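Local coordinates for protein acetyltransferase (Sinorhizobium meliloti, PDB 4JXR) that probably transfers the acetyl group of acetyl-CoA to an acceptor substrate, as a GNAT-superfamily enzyme of the phosphinothricin acetyltransferase type, at residues Glu107-Gly110 against Arg111-Leu115. Residues are numbered along the deposited sequence; the frame is centred on the assembly and turned at random.
Sequences ELVG and RCTAL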
ATOM      1  N   GLU A 107     -21.422   3.189   7.452  1.00  8.61           N
ATOM      2  CA  GLU A 107     -21.927   2.572   6.249  1.00  8.80           C
ATOM      3  C   GLU A 107     -20.877   1.698   5.609  1.00  8.64           C
ATOM      4  O   GLU A 107     -21.165   0.574   5.212  1.00  9.31           O
ATOM      5  CB  GLU A 107     -22.433   3.669   5.294  1.00  9.51           C
ATOM      6  CG  GLU A 107     -22.771   3.246   3.873  1.00  9.93           C
ATOM      7  CD  GLU A 107     -23.982   2.388   3.638  1.00 10.62           C
ATOM      8  OE1 GLU A 107     -24.606   1.899   4.591  1.00 13.86           O
ATOM      9  OE2 GLU A 107     -24.341   2.164   2.455  1.00 10.80           O
ATOM     10  N   LEU A 108     -19.640   2.161   5.471  1.00  8.06           N
ATOM     11  CA  LEU A 108     -18.608   1.311   4.908  1.00  8.10           C
ATOM     12  C   LEU A 108     -18.406   0.064   5.755  1.00  7.92           C
ATOM     13  O   LEU A 108     -18.262  -1.033   5.201  1.00  8.50           O
ATOM     14  CB  LEU A 108     -17.308   2.058   4.742  1.00  8.26           C
ATOM     15  CG  LEU A 108     -17.297   3.243   3.779  1.00  8.89           C
ATOM     16  CD1 LEU A 108     -15.906   3.800   3.696  1.00  9.15           C
ATOM     17  CD2 LEU A 108     -17.807   2.848   2.402  1.00  9.81           C
ATOM     18  N   VAL A 109     -18.294   0.223   7.076  1.00  7.93           N
ATOM     19  CA  VAL A 109     -18.105  -0.905   7.968  1.00  8.01           C
ATOM     20  C   VAL A 109     -19.259  -1.891   7.795  1.00  8.21           C
ATOM     21  O   VAL A 109     -19.050  -3.106   7.657  1.00  8.67           O
ATOM     22  CB  VAL A 109     -17.947  -0.452   9.406  1.00  8.48           C
ATOM     23  CG1 VAL A 109     -18.058  -1.621  10.382  1.00  9.10           C
ATOM     24  CG2 VAL A 109     -16.639   0.290   9.612  1.00  8.92           C
ATOM     25  N   GLY A 110     -20.488  -1.411   7.839  1.00  8.40           N
ATOM     26  CA  GLY A 110     -21.632  -2.285   7.710  1.00  8.36           C
ATOM     27  C   GLY A 110     -21.693  -2.995   6.380  1.00  8.51           C
ATOM     28  O   GLY A 110     -21.919  -4.207   6.289  1.00  8.96           O
ATOM     29  N   ARG A 111     -21.507  -2.231   5.304  1.00  8.49           N
ATOM     30  CA  ARG A 111     -21.546  -2.789   3.952  1.00  7.98           C
ATOM     31  C   ARG A 111     -20.500  -3.873   3.806  1.00  8.29           C
ATOM     32  O   ARG A 111     -20.770  -4.948   3.260  1.00  8.79           O
ATOM     33  CB  ARG A 111     -21.347  -1.712   2.914  1.00  8.36           C
ATOM     34  CG  ARG A 111     -22.553  -0.781   2.767  1.00  8.86           C
ATOM     35  CD  ARG A 111     -23.656  -1.428   1.944  1.00  9.73           C
ATOM     36  NE  ARG A 111     -23.365  -1.510   0.515  1.00  9.59           N
ATOM     37  CZ  ARG A 111     -23.552  -0.510  -0.337  1.00  9.58           C
ATOM     38  NH1 ARG A 111     -23.862   0.699   0.085  1.00 10.47           N
ATOM     39  NH2 ARG A 111     -23.431  -0.701  -1.634  1.00 10.48           N
ATOM     40  N   CYS A 112     -19.252  -3.589   4.222  1.00  8.02           N
ATOM     41  CA  CYS A 112     -18.182  -4.548   4.013  1.00  8.03           C
ATOM     42  C   CYS A 112     -18.373  -5.753   4.924  1.00  8.33           C
ATOM     43  O   CYS A 112     -17.967  -6.844   4.524  1.00  8.96           O
ATOM     44  CB  CYS A 112     -16.843  -3.850   4.165  1.00  8.01           C
ATOM     45  SG  CYS A 112     -16.476  -2.694   2.823  1.00  8.64           S
ATOM     46  N   THR A 113     -18.975  -5.589   6.074  1.00  8.12           N
ATOM     47  CA  THR A 113     -19.345  -6.731   6.909  1.00  8.35           C
ATOM     48  C   THR A 113     -20.353  -7.618   6.167  1.00  8.84           C
ATOM     49  O   THR A 113     -20.158  -8.831   6.045  1.00  9.59           O
ATOM     50  CB  THR A 113     -19.929  -6.257   8.246  1.00  8.56           C
ATOM     51  OG1 THR A 113     -18.951  -5.507   8.954  1.00  9.34           O
ATOM     52  CG2 THR A 113     -20.359  -7.408   9.119  1.00  9.87           C
ATOM     53  N   ALA A 114     -21.405  -7.015   5.638  1.00  8.88           N
ATOM     54  CA  ALA A 114     -22.413  -7.750   4.892  1.00  9.11           C
ATOM     55  C   ALA A 114     -21.838  -8.448   3.679  1.00  9.49           C
ATOM     56  O   ALA A 114     -22.269  -9.566   3.336  1.00 11.29           O
ATOM     57  CB  ALA A 114     -23.551  -6.823   4.480  1.00  9.59           C
ATOM     58  N   LEU A 115     -20.917  -7.800   2.979  1.00  8.87           N
ATOM     59  CA  LEU A 115     -20.337  -8.348   1.767  1.00  8.85           C
ATOM     60  C   LEU A 115     -19.394  -9.501   2.021  1.00  8.98           C
ATOM     61  O   LEU A 115     -19.155 -10.261   1.077  1.00 10.76           O
ATOM     62  CB  LEU A 115     -19.643  -7.242   0.978  1.00  8.71           C
ATOM     63  CG  LEU A 115     -20.560  -6.268   0.262  1.00  9.02           C
ATOM     64  CD1 LEU A 115     -19.770  -5.032  -0.207  1.00  9.83           C
ATOM     65  CD2 LEU A 115     -21.286  -6.904  -0.867  1.00 10.46           C
TER
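Glu107 and Arg111 form an i to i+4 salt bridge one turn apart in the C-terminal half of helix 100-115, the helix of the beta-alpha-beta unit between strands 84-91 and 119-125 of the GNAT fold. The evidence is a 2.8 Å approach of Arg111 NH1 to Glu107 OE2. The oxygen lies in the guanidinium plane, at its edge, but NH1 meets it on the anti side, 33° out of the carboxylate plane. The two flat groups are turned 68° against each other; this is a single-point, not a bidentate, pairing. Bends at chi2 and chi3 fold the arginine chain back toward the glutamate, whose CD rests 3.6 Å from Arg111 CG.

Backbone bonds from Arg111 N to Glu107 O, Cys112 N to Leu108 O and Ala114 N to Gly110 O, each 2.8 to 2.9 Å, establish regular alpha-helical geometry. Val109 O accepts twice: from Thr113 N at 2.9 Å and from Thr113 OG1 at 2.7 Å, the two donors approaching opposite faces of the carbonyl plane. With OG1 set beside its own backbone N (chi1 -62°), the hydroxyl reaches back to the preceding turn.

On the sheet-facing side, Leu108 packs on Ala70 and Asp87, and Cys112 on Ala72 and Val85. The side chain of Leu108 lies about 5 Å from that of Ile89, an acetyl-CoA-binding residue. Arg111 NH1 also pairs with Asp8, so two carboxylates share one nitrogen; this would be expected to stabilise the arginine's positive charge and ties the helix to strand 5-8.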